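Long-range contacts in putative fimbrium tip subunit Fim1C (Bacteroides ovatus, PDB 4EPS), which is probably a component of the tip of fimbriae, the surface filaments that mediate cell adhesion and biofilm formation: residues G334-K345 with T499-F510; L437-E448 with V483-A492. One frame throughout, in Å; residues are numbered along the deposited sequence.

Interaction 1 of 2, residues G334-K345 with T499-F510; sequences GLVMSLYTETGK and TNTYTYRFFLGF
Leu-335 to Met-337 pair with Phe-507 to Gly-509 in antiparallel fashion, the axes of strand segments 334-338 and 507-509 approaching to 4.7 Å with directions 154° apart, and the ladder resumes past a break where Thr-343 faces Thr-503. At the break, side chains supplement the backbone bonds. Ser-338 OG, held between its backbone N and carbonyl carbon (chi1 67°), donates to Tyr-340 O while accepting from Phe-506 N at 3.0 Å. Arg-505, bent at chi2, brings NH1 to Ser-338 O in the guanidinium plane, 2.8 Å away; Thr-341 CB lies over one face of that group, toward its rim, and the selenium of selenomethionine Met-337 rests 3.8 Å from Arg-505 CD. Thr-341 OG1 donates to Tyr-504 O, and a water joins this hydroxyl to Arg-505 NE. The Tyr-340 and Phe-506 side chains run side by side, their ring planes inclined at 62°. Tyr-504 reaches past Gly-344 to donate its OH to Lys-345 O at 2.6 Å, and its ring stacks on Tyr-412. At the C terminus, Gly-334 N lies over one face of the Phe-510 ring. Hydroxyls and a guanidinium thus serve main-chain polar atoms where the regular pairing lapses, keeping strand 502-509 joined to both 334-338 and 342-344 within one antiparallel sheet.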
loop_
_atom_site.group_PDB
_atom_site.type_symbol
_atom_site.label_atom_id
_atom_site.label_comp_id
_atom_site.label_asym_id
_atom_site.label_seq_id
_atom_site.Cartn_x
_atom_site.Cartn_y
_atom_site.Cartn_z
ATOM N N GLY A 334 6.253 -15.869 4.133
ATOM C CA GLY A 334 5.279 -16.498 5.011
ATOM C C GLY A 334 5.052 -17.960 4.738
ATOM O O GLY A 334 5.864 -18.618 4.077
ATOM N N LEU A 335 3.951 -18.469 5.301
ATOM C CA LEU A 335 3.584 -19.870 5.175
ATOM C C LEU A 335 2.177 -19.957 4.601
ATOM O O LEU A 335 1.327 -19.104 4.897
ATOM C CB LEU A 335 3.618 -20.564 6.579
ATOM C CG LEU A 335 4.955 -20.553 7.327
ATOM C CD1 LEU A 335 4.796 -21.170 8.725
ATOM C CD2 LEU A 335 6.032 -21.343 6.566
ATOM N N VAL A 336 1.923 -21.036 3.893
ATOM C CA VAL A 336 0.628 -21.355 3.296
ATOM C C VAL A 336 0.201 -22.720 3.791
ATOM O O VAL A 336 0.995 -23.652 3.767
ATOM C CB VAL A 336 0.715 -21.332 1.729
ATOM C CG1 VAL A 336 -0.500 -22.005 1.067
ATOM C CG2 VAL A 336 0.891 -19.902 1.203
HETATM N N MSE A 337 -1.079 -22.860 4.133
HETATM C CA MSE A 337 -1.642 -24.169 4.464
HETATM C C MSE A 337 -2.451 -24.674 3.264
HETATM O O MSE A 337 -3.262 -23.938 2.706
HETATM C CB MSE A 337 -2.527 -24.110 5.708
HETATM C CG MSE A 337 -2.996 -25.513 6.133
HETATM SE SE MSE A 337 -4.103 -25.410 7.716
HETATM C CE MSE A 337 -5.571 -24.454 6.927
ATOM N N SER A 338 -2.292 -25.947 2.943
ATOM C CA SER A 338 -2.960 -26.611 1.836
ATOM C C SER A 338 -4.473 -26.632 1.984
ATOM O O SER A 338 -4.962 -26.826 3.088
ATOM C CB SER A 338 -2.476 -28.071 1.765
ATOM O OG SER A 338 -2.911 -28.838 2.903
ATOM N N LEU A 339 -5.213 -26.542 0.852
ATOM C CA LEU A 339 -6.651 -26.867 0.839
ATOM C C LEU A 339 -6.796 -28.385 1.017
ATOM O O LEU A 339 -7.851 -28.888 1.418
ATOM C CB LEU A 339 -7.299 -26.472 -0.504
ATOM C CG LEU A 339 -7.241 -24.987 -0.885
ATOM C CD1 LEU A 339 -8.138 -24.703 -2.104
ATOM C CD2 LEU A 339 -7.661 -24.097 0.274
ATOM N N TYR A 340 -5.752 -29.110 0.613
ATOM C CA TYR A 340 -5.702 -30.572 0.729
ATOM C C TYR A 340 -5.832 -31.018 2.168
ATOM O O TYR A 340 -5.176 -30.460 3.060
ATOM C CB TYR A 340 -4.367 -31.100 0.166
ATOM C CG TYR A 340 -4.171 -32.605 0.300
ATOM C CD1 TYR A 340 -3.656 -33.165 1.474
ATOM C CD2 TYR A 340 -4.536 -33.472 -0.727
ATOM C CE1 TYR A 340 -3.520 -34.547 1.623
ATOM C CE2 TYR A 340 -4.361 -34.856 -0.606
ATOM C CZ TYR A 340 -3.859 -35.385 0.573
ATOM O OH TYR A 340 -3.689 -36.738 0.709
ATOM N N THR A 341 -6.645 -32.051 2.402
ATOM C CA THR A 341 -6.712 -32.684 3.730
ATOM C C THR A 341 -7.235 -34.116 3.577
ATOM O O THR A 341 -8.210 -34.361 2.861
ATOM C CB THR A 341 -7.485 -31.887 4.796
ATOM O OG1 THR A 341 -7.334 -32.554 6.059
ATOM C CG2 THR A 341 -8.987 -31.700 4.470
ATOM N N GLU A 342 -6.569 -35.048 4.249
ATOM C CA GLU A 342 -6.963 -36.462 4.291
ATOM C C GLU A 342 -6.561 -37.006 5.624
ATOM O O GLU A 342 -5.733 -36.391 6.295
ATOM C CB GLU A 342 -6.288 -37.295 3.168
ATOM C CG GLU A 342 -6.680 -36.982 1.729
ATOM C CD GLU A 342 -8.141 -37.065 1.320
ATOM O OE1 GLU A 342 -8.890 -37.879 1.906
ATOM O OE2 GLU A 342 -8.529 -36.318 0.393
ATOM N N THR A 343 -7.127 -38.162 6.016
ATOM C CA THR A 343 -6.729 -38.867 7.237
ATOM C C THR A 343 -5.923 -40.079 6.815
ATOM O O THR A 343 -6.179 -40.664 5.754
ATOM C CB THR A 343 -7.936 -39.277 8.083
ATOM O OG1 THR A 343 -8.762 -40.127 7.280
ATOM C CG2 THR A 343 -8.715 -38.093 8.611
ATOM N N GLY A 344 -4.947 -40.457 7.625
ATOM C CA GLY A 344 -4.140 -41.633 7.310
ATOM C C GLY A 344 -3.079 -41.898 8.348
ATOM O O GLY A 344 -2.967 -41.149 9.330
ATOM N N LYS A 345 -2.270 -42.953 8.100
ATOM C CA LYS A 345 -1.158 -43.349 8.962
ATOM C C LYS A 345 0.036 -42.487 8.593
ATOM O O LYS A 345 -0.006 -41.805 7.562
ATOM C CB LYS A 345 -0.837 -44.860 8.813
ATOM C CG LYS A 345 -1.982 -45.765 9.229
ATOM C CD LYS A 345 -1.715 -47.207 8.767
ATOM C CE LYS A 345 -2.633 -48.219 9.416
ATOM N NZ LYS A 345 -4.024 -48.147 8.891
ATOM N N THR A 499 1.399 -45.535 13.548
ATOM C CA THR A 499 0.482 -46.468 12.878
ATOM C C THR A 499 -0.994 -46.118 13.165
ATOM O O THR A 499 -1.888 -46.762 12.612
ATOM C CB THR A 499 0.812 -47.907 13.295
ATOM O OG1 THR A 499 0.695 -47.979 14.717
ATOM C CG2 THR A 499 2.202 -48.323 12.862
ATOM N N ASN A 500 -1.256 -45.069 13.979
ATOM C CA ASN A 500 -2.624 -44.599 14.193
ATOM C C ASN A 500 -3.064 -43.768 12.973
ATOM O O ASN A 500 -2.265 -43.552 12.074
ATOM C CB ASN A 500 -2.748 -43.796 15.490
ATOM C CG ASN A 500 -2.928 -44.655 16.710
ATOM O OD1 ASN A 500 -2.975 -45.871 16.628
ATOM N ND2 ASN A 500 -3.037 -44.042 17.855
ATOM N N THR A 501 -4.321 -43.321 12.941
ATOM C CA THR A 501 -4.854 -42.511 11.843
ATOM C C THR A 501 -5.198 -41.129 12.358
ATOM O O THR A 501 -6.053 -41.007 13.234
ATOM C CB THR A 501 -6.091 -43.200 11.216
ATOM O OG1 THR A 501 -5.687 -44.448 10.654
ATOM C CG2 THR A 501 -6.746 -42.348 10.122
ATOM N N TYR A 502 -4.535 -40.093 11.817
ATOM C CA TYR A 502 -4.832 -38.706 12.177
ATOM C C TYR A 502 -4.957 -37.867 10.886
ATOM O O TYR A 502 -4.818 -38.398 9.781
ATOM C CB TYR A 502 -3.794 -38.110 13.147
ATOM C CG TYR A 502 -3.593 -38.908 14.419
ATOM C CD1 TYR A 502 -4.584 -38.961 15.404
ATOM C CD2 TYR A 502 -2.431 -39.638 14.627
ATOM C CE1 TYR A 502 -4.384 -39.673 16.595
ATOM C CE2 TYR A 502 -2.232 -40.375 15.801
ATOM C CZ TYR A 502 -3.221 -40.408 16.767
ATOM O OH TYR A 502 -3.002 -41.158 17.904
ATOM N N THR A 503 -5.212 -36.567 11.038
ATOM C CA THR A 503 -5.470 -35.682 9.897
ATOM C C THR A 503 -4.222 -35.001 9.412
ATOM O O THR A 503 -3.427 -34.480 10.206
ATOM C CB THR A 503 -6.534 -34.635 10.278
ATOM O OG1 THR A 503 -7.701 -35.339 10.683
ATOM C CG2 THR A 503 -6.902 -33.712 9.110
ATOM N N TYR A 504 -4.091 -34.957 8.091
ATOM C CA TYR A 504 -3.030 -34.218 7.424
ATOM C C TYR A 504 -3.484 -32.854 6.924
ATOM O O TYR A 504 -4.529 -32.738 6.282
ATOM C CB TYR A 504 -2.555 -34.991 6.181
ATOM C CG TYR A 504 -1.642 -36.153 6.479
ATOM C CD1 TYR A 504 -0.273 -35.962 6.631
ATOM C CD2 TYR A 504 -2.133 -37.458 6.528
ATOM C CE1 TYR A 504 0.585 -37.034 6.863
ATOM C CE2 TYR A 504 -1.286 -38.537 6.771
ATOM C CZ TYR A 504 0.074 -38.320 6.919
ATOM O OH TYR A 504 0.923 -39.363 7.148
ATOM N N ARG A 505 -2.644 -31.857 7.137
ATOM C CA ARG A 505 -2.655 -30.545 6.472
ATOM C C ARG A 505 -1.200 -30.297 6.078
ATOM O O ARG A 505 -0.312 -30.592 6.877
ATOM C CB ARG A 505 -3.188 -29.419 7.375
ATOM C CG ARG A 505 -4.705 -29.394 7.523
ATOM C CD ARG A 505 -5.372 -28.734 6.314
ATOM N NE ARG A 505 -6.827 -28.826 6.437
ATOM C CZ ARG A 505 -7.691 -28.238 5.623
ATOM N NH1 ARG A 505 -7.259 -27.503 4.599
ATOM N NH2 ARG A 505 -8.991 -28.416 5.792
ATOM N N PHE A 506 -0.942 -29.876 4.853
ATOM C CA PHE A 506 0.426 -29.594 4.434
ATOM C C PHE A 506 0.656 -28.105 4.445
ATOM O O PHE A 506 -0.280 -27.314 4.302
ATOM C CB PHE A 506 0.710 -30.183 3.034
ATOM C CG PHE A 506 0.853 -31.686 3.118
ATOM C CD1 PHE A 506 -0.268 -32.516 3.046
ATOM C CD2 PHE A 506 2.104 -32.272 3.296
ATOM C CE1 PHE A 506 -0.140 -33.911 3.178
ATOM C CE2 PHE A 506 2.231 -33.667 3.416
ATOM C CZ PHE A 506 1.105 -34.471 3.394
ATOM N N PHE A 507 1.909 -27.733 4.624
ATOM C CA PHE A 507 2.372 -26.359 4.583
ATOM C C PHE A 507 3.416 -26.166 3.482
ATOM O O PHE A 507 4.110 -27.113 3.128
ATOM C CB PHE A 507 3.067 -26.009 5.902
ATOM C CG PHE A 507 2.209 -25.488 7.035
ATOM C CD1 PHE A 507 0.977 -26.076 7.323
ATOM C CD2 PHE A 507 2.701 -24.516 7.902
ATOM C CE1 PHE A 507 0.221 -25.661 8.432
ATOM C CE2 PHE A 507 1.947 -24.088 9.007
ATOM C CZ PHE A 507 0.725 -24.679 9.275
ATOM N N LEU A 508 3.602 -24.921 3.048
ATOM C CA LEU A 508 4.722 -24.548 2.180
ATOM C C LEU A 508 5.198 -23.183 2.636
ATOM O O LEU A 508 4.424 -22.447 3.250
ATOM C CB LEU A 508 4.379 -24.606 0.669
ATOM C CG LEU A 508 3.324 -23.665 0.052
ATOM C CD1 LEU A 508 3.809 -22.188 0.007
ATOM C CD2 LEU A 508 3.022 -24.124 -1.382
ATOM N N GLY A 509 6.456 -22.871 2.378
ATOM C CA GLY A 509 7.014 -21.552 2.658
ATOM C C GLY A 509 7.140 -20.809 1.336
ATOM O O GLY A 509 7.431 -21.429 0.309
ATOM N N PHE A 510 6.897 -19.491 1.341
ATOM C CA PHE A 510 7.017 -18.635 0.129
ATOM C C PHE A 510 7.669 -17.281 0.477
ATOM O O PHE A 510 7.814 -16.982 1.689
ATOM C CB PHE A 510 5.634 -18.424 -0.533
ATOM C CG PHE A 510 4.686 -17.504 0.218
ATOM C CD1 PHE A 510 3.988 -17.957 1.342
ATOM C CD2 PHE A 510 4.491 -16.188 -0.198
ATOM C CE1 PHE A 510 3.121 -17.113 2.046
ATOM C CE2 PHE A 510 3.602 -15.339 0.498
ATOM C CZ PHE A 510 2.937 -15.804 1.622
ATOM O OXT PHE A 510 8.058 -16.527 -0.459
HETATM O O HOH W 1 -9.607 -27.420 2.880
HETATM O O HOH W 2 -8.429 -30.702 7.847
#

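Interaction 2 of 2, residues L437-E448 with V483-A492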
loop_
_atom_site.group_PDB
_atom_site.type_symbol
_atom_site.label_atom_id
_atom_site.label_comp_id
_atom_site.label_asym_id
_atom_site.label_seq_id
_atom_site.Cartn_x
_atom_site.Cartn_y
_atom_site.Cartn_z
ATOM N N LEU A 437 1.883 -25.944 13.586
ATOM C CA LEU A 437 0.456 -26.250 13.804
ATOM C C LEU A 437 -0.103 -25.517 15.002
ATOM O O LEU A 437 -1.205 -24.981 14.915
ATOM C CB LEU A 437 0.225 -27.758 14.001
ATOM C CG LEU A 437 0.321 -28.595 12.710
ATOM C CD1 LEU A 437 0.560 -30.078 13.062
ATOM C CD2 LEU A 437 -0.920 -28.384 11.809
ATOM N N VAL A 438 0.637 -25.475 16.110
ATOM C CA VAL A 438 0.156 -24.799 17.326
ATOM C C VAL A 438 -0.100 -23.303 17.043
ATOM O O VAL A 438 -1.116 -22.757 17.501
ATOM C CB VAL A 438 1.145 -25.040 18.495
ATOM C CG1 VAL A 438 0.932 -24.046 19.650
ATOM C CG2 VAL A 438 1.005 -26.475 18.997
ATOM N N ALA A 439 0.739 -22.687 16.195
ATOM C CA ALA A 439 0.624 -21.259 15.854
ATOM C C ALA A 439 -0.596 -20.921 14.972
ATOM O O ALA A 439 -0.921 -19.739 14.834
ATOM C CB ALA A 439 1.912 -20.773 15.190
ATOM N N LEU A 440 -1.285 -21.923 14.387
ATOM C CA LEU A 440 -2.517 -21.693 13.622
ATOM C C LEU A 440 -3.664 -21.174 14.505
ATOM O O LEU A 440 -4.613 -20.581 13.996
ATOM C CB LEU A 440 -2.985 -22.981 12.931
ATOM C CG LEU A 440 -2.044 -23.514 11.829
ATOM C CD1 LEU A 440 -2.590 -24.797 11.248
ATOM C CD2 LEU A 440 -1.903 -22.493 10.692
ATOM N N GLN A 441 -3.607 -21.447 15.803
ATOM C CA GLN A 441 -4.683 -21.019 16.692
ATOM C C GLN A 441 -4.185 -19.958 17.668
ATOM O O GLN A 441 -3.036 -19.989 18.110
ATOM C CB GLN A 441 -5.256 -22.259 17.451
ATOM C CG GLN A 441 -6.458 -21.994 18.407
ATOM C CD GLN A 441 -7.667 -21.411 17.676
ATOM O OE1 GLN A 441 -7.574 -20.385 17.003
ATOM N NE2 GLN A 441 -8.826 -22.028 17.822
ATOM N N ASP A 442 -5.055 -19.001 18.014
ATOM C CA ASP A 442 -4.727 -18.004 19.029
ATOM C C ASP A 442 -5.948 -17.814 19.949
ATOM O O ASP A 442 -6.975 -18.464 19.745
ATOM C CB ASP A 442 -4.234 -16.678 18.399
ATOM C CG ASP A 442 -5.252 -15.890 17.576
ATOM O OD1 ASP A 442 -6.464 -16.222 17.634
ATOM O OD2 ASP A 442 -4.838 -14.942 16.882
ATOM N N LYS A 443 -5.840 -16.910 20.941
ATOM C CA LYS A 443 -6.887 -16.657 21.940
ATOM C C LYS A 443 -8.180 -16.107 21.324
ATOM O O LYS A 443 -9.236 -16.254 21.936
ATOM C CB LYS A 443 -6.361 -15.697 23.040
ATOM C CG LYS A 443 -6.037 -14.277 22.557
ATOM C CD LYS A 443 -5.219 -13.478 23.580
ATOM C CE LYS A 443 -4.992 -12.043 23.155
ATOM N NZ LYS A 443 -4.237 -11.943 21.874
ATOM N N ASP A 444 -8.099 -15.501 20.123
ATOM C CA ASP A 444 -9.259 -14.965 19.394
ATOM C C ASP A 444 -9.815 -15.966 18.348
ATOM O O ASP A 444 -10.524 -15.552 17.429
ATOM C CB ASP A 444 -8.895 -13.630 18.715
ATOM C CG ASP A 444 -8.580 -12.534 19.727
ATOM O OD1 ASP A 444 -9.140 -12.574 20.833
ATOM O OD2 ASP A 444 -7.687 -11.714 19.452
ATOM N N ASN A 445 -9.532 -17.273 18.510
ATOM C CA ASN A 445 -9.987 -18.344 17.601
ATOM C C ASN A 445 -9.690 -18.004 16.110
ATOM O O ASN A 445 -10.579 -18.097 15.251
ATOM C CB ASN A 445 -11.489 -18.675 17.812
ATOM C CG ASN A 445 -11.941 -20.022 17.298
ATOM O OD1 ASN A 445 -11.186 -20.803 16.707
ATOM N ND2 ASN A 445 -13.205 -20.337 17.512
ATOM N N SER A 446 -8.430 -17.662 15.806
ATOM C CA SER A 446 -8.005 -17.385 14.416
ATOM C C SER A 446 -8.212 -18.606 13.504
ATOM O O SER A 446 -8.491 -18.447 12.316
ATOM C CB SER A 446 -6.546 -16.941 14.359
ATOM O OG SER A 446 -5.711 -17.856 15.051
ATOM N N LEU A 447 -8.130 -19.818 14.056
ATOM C CA LEU A 447 -8.325 -21.011 13.230
ATOM C C LEU A 447 -9.717 -20.982 12.585
ATOM O O LEU A 447 -9.839 -21.146 11.369
ATOM C CB LEU A 447 -8.131 -22.261 14.097
ATOM C CG LEU A 447 -8.100 -23.614 13.392
ATOM C CD1 LEU A 447 -7.421 -24.625 14.297
ATOM C CD2 LEU A 447 -9.525 -24.136 13.104
ATOM N N GLU A 448 -10.757 -20.731 13.374
ATOM C CA GLU A 448 -12.093 -20.711 12.781
ATOM C C GLU A 448 -12.406 -19.381 12.069
ATOM O O GLU A 448 -12.967 -19.416 10.967
ATOM C CB GLU A 448 -13.162 -21.009 13.858
ATOM C CG GLU A 448 -13.046 -22.454 14.342
ATOM C CD GLU A 448 -14.234 -23.039 15.082
ATOM O OE1 GLU A 448 -14.514 -22.602 16.225
ATOM O OE2 GLU A 448 -14.830 -24.002 14.550
ATOM N N VAL A 483 -1.263 -32.585 17.139
ATOM C CA VAL A 483 -1.787 -31.321 17.610
ATOM C C VAL A 483 -3.310 -31.360 17.668
ATOM O O VAL A 483 -3.975 -31.840 16.748
ATOM C CB VAL A 483 -1.259 -30.137 16.730
ATOM C CG1 VAL A 483 -1.911 -28.805 17.113
ATOM C CG2 VAL A 483 0.267 -30.025 16.860
ATOM N N THR A 484 -3.833 -30.821 18.763
ATOM C CA THR A 484 -5.264 -30.655 18.994
ATOM C C THR A 484 -5.507 -29.205 19.309
ATOM O O THR A 484 -4.567 -28.469 19.619
ATOM C CB THR A 484 -5.750 -31.580 20.124
ATOM O OG1 THR A 484 -4.953 -31.347 21.296
ATOM C CG2 THR A 484 -5.735 -33.056 19.704
ATOM N N TYR A 485 -6.763 -28.788 19.241
ATOM C CA TYR A 485 -7.110 -27.396 19.452
ATOM C C TYR A 485 -8.304 -27.218 20.354
ATOM O O TYR A 485 -9.232 -28.011 20.310
ATOM C CB TYR A 485 -7.492 -26.765 18.092
ATOM C CG TYR A 485 -6.363 -26.739 17.089
ATOM C CD1 TYR A 485 -5.376 -25.753 17.146
ATOM C CD2 TYR A 485 -6.265 -27.715 16.092
ATOM C CE1 TYR A 485 -4.301 -25.749 16.244
ATOM C CE2 TYR A 485 -5.215 -27.702 15.167
ATOM C CZ TYR A 485 -4.231 -26.726 15.259
ATOM O OH TYR A 485 -3.196 -26.741 14.355
ATOM N N SER A 486 -8.302 -26.113 21.069
ATOM C CA SER A 486 -9.472 -25.570 21.740
ATOM C C SER A 486 -9.824 -24.297 20.945
ATOM O O SER A 486 -9.135 -23.983 19.962
ATOM C CB SER A 486 -9.174 -25.268 23.200
ATOM O OG SER A 486 -8.280 -24.168 23.256
ATOM N N LYS A 487 -10.814 -23.509 21.413
ATOM C CA LYS A 487 -11.149 -22.251 20.750
ATOM C C LYS A 487 -10.120 -21.171 21.068
ATOM O O LYS A 487 -10.157 -20.102 20.456
ATOM C CB LYS A 487 -12.568 -21.799 21.140
ATOM C CG LYS A 487 -13.646 -22.659 20.495
ATOM C CD LYS A 487 -15.043 -22.206 20.882
ATOM C CE LYS A 487 -16.096 -23.096 20.267
ATOM N NZ LYS A 487 -17.457 -22.788 20.781
ATOM N N THR A 488 -9.167 -21.435 21.981
ATOM C CA THR A 488 -8.182 -20.422 22.363
ATOM C C THR A 488 -6.717 -20.845 22.170
ATOM O O THR A 488 -5.842 -19.988 22.298
ATOM C CB THR A 488 -8.398 -19.984 23.849
ATOM O OG1 THR A 488 -8.195 -21.109 24.708
ATOM C CG2 THR A 488 -9.793 -19.397 24.095
ATOM N N ALA A 489 -6.424 -22.142 21.914
ATOM C CA ALA A 489 -5.022 -22.544 21.762
ATOM C C ALA A 489 -4.869 -23.859 21.044
ATOM O O ALA A 489 -5.761 -24.686 21.065
ATOM C CB ALA A 489 -4.350 -22.667 23.139
ATOM N N GLY A 490 -3.692 -24.060 20.479
ATOM C CA GLY A 490 -3.281 -25.346 19.936
ATOM C C GLY A 490 -2.451 -26.024 21.026
ATOM O O GLY A 490 -1.817 -25.356 21.864
ATOM N N SER A 491 -2.429 -27.344 21.037
ATOM C CA SER A 491 -1.641 -28.067 22.035
ATOM C C SER A 491 -0.922 -29.216 21.356
ATOM O O SER A 491 -1.560 -29.977 20.627
ATOM C CB SER A 491 -2.552 -28.585 23.158
ATOM O OG SER A 491 -1.820 -29.407 24.053
ATOM N N ALA A 492 0.394 -29.334 21.565
ATOM C CA ALA A 492 1.180 -30.429 20.964
ATOM C C ALA A 492 1.275 -31.574 21.975
ATOM O O ALA A 492 1.801 -31.375 23.047
ATOM C CB ALA A 492 2.573 -29.939 20.546
HETATM O O HOH W 3 -1.911 -21.795 20.157
HETATM O O HOH W 4 -11.656 -17.920 21.422
#
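The turn of the beta hairpin built from strands 479-485 and 490-497 is seated against the connection between helices 434-438 and 446-458, with Tyr-485 and Gln-441 as the principal points of contact. Tyr-485 OH donates to Leu-437 O at 2.7 Å from above the carbonyl plane, on the face opposite to that met by Leu-440 N, so this oxygen accepts from both its own segment and the hairpin. Leu-447 CD1 sits over the centre of the Tyr-485 ring, 3.5 Å from the centroid, a CH-pi contact, while Gln-441 CB approaches Tyr-485 CD1 obliquely. With CG opposite the main-chain nitrogen (chi1 -178°) and a bend at chi2 (60°), Gln-441 brings its amide against the hairpin turn. There NE2 donates to a lone pair of Ser-486 O at 2.9 Å and also to Asn-445 OD1, while OE1 accepts from Asp-442 N and Leu-447 N on opposite faces; four bonds fix the rotation of the amide. A leucine in place of Gln-441 would probably leave Ser-486 O, Leu-447 N and OD1 of the N-cap residue Asn-445 without these amide partners. Asn-445 ND2 is separately tied to Glu-448 OE1. Farther along, Leu-437 CB packs on Val-483 CG2 at 3.6 Å, and Val-438 CG2 meets Ala-492 CB. Gly-490 passes so close to Val-438 that a beta carbon there would clash with Val-438 CA, and a water bridges Val-438 O to Gly-490 N. Ser-486 OG shapes the hairpin end by accepting from Thr-488 N in an ST turn. Around the interface, Leu-440 packs on Leu-451 of helix 446-458 and Tyr-485 touches Met-463; within the hairpin's own sheet, Val-483 is hydrogen-bonded through its backbone to Tyr-469 in strand 469-474.

After the N-terminal strands and strands 273-275, 280-281 and 293-300 of the sheet in interaction 1, the chain reaches 334-345, then passes through several helices before entering 437-448, where interaction 2 begins. Continuing through helix 446-458 and strand 469-474, it returns at 483-492 and closes that smaller loop, then runs from strand 490-497 into strand 502-509, whose pairing with 334-345 closes the longer loop, within which interaction 2 is wholly nested. Interaction 2 seats a hairpin on the turns between two helices; interaction 1 sets strand 502-509 between 334-338 and 342-344. The two meet directly at Leu-440, whose CD2 packs 3.7 Å from Phe-507 CZ and whose CD1 touches the selenium of Met-337.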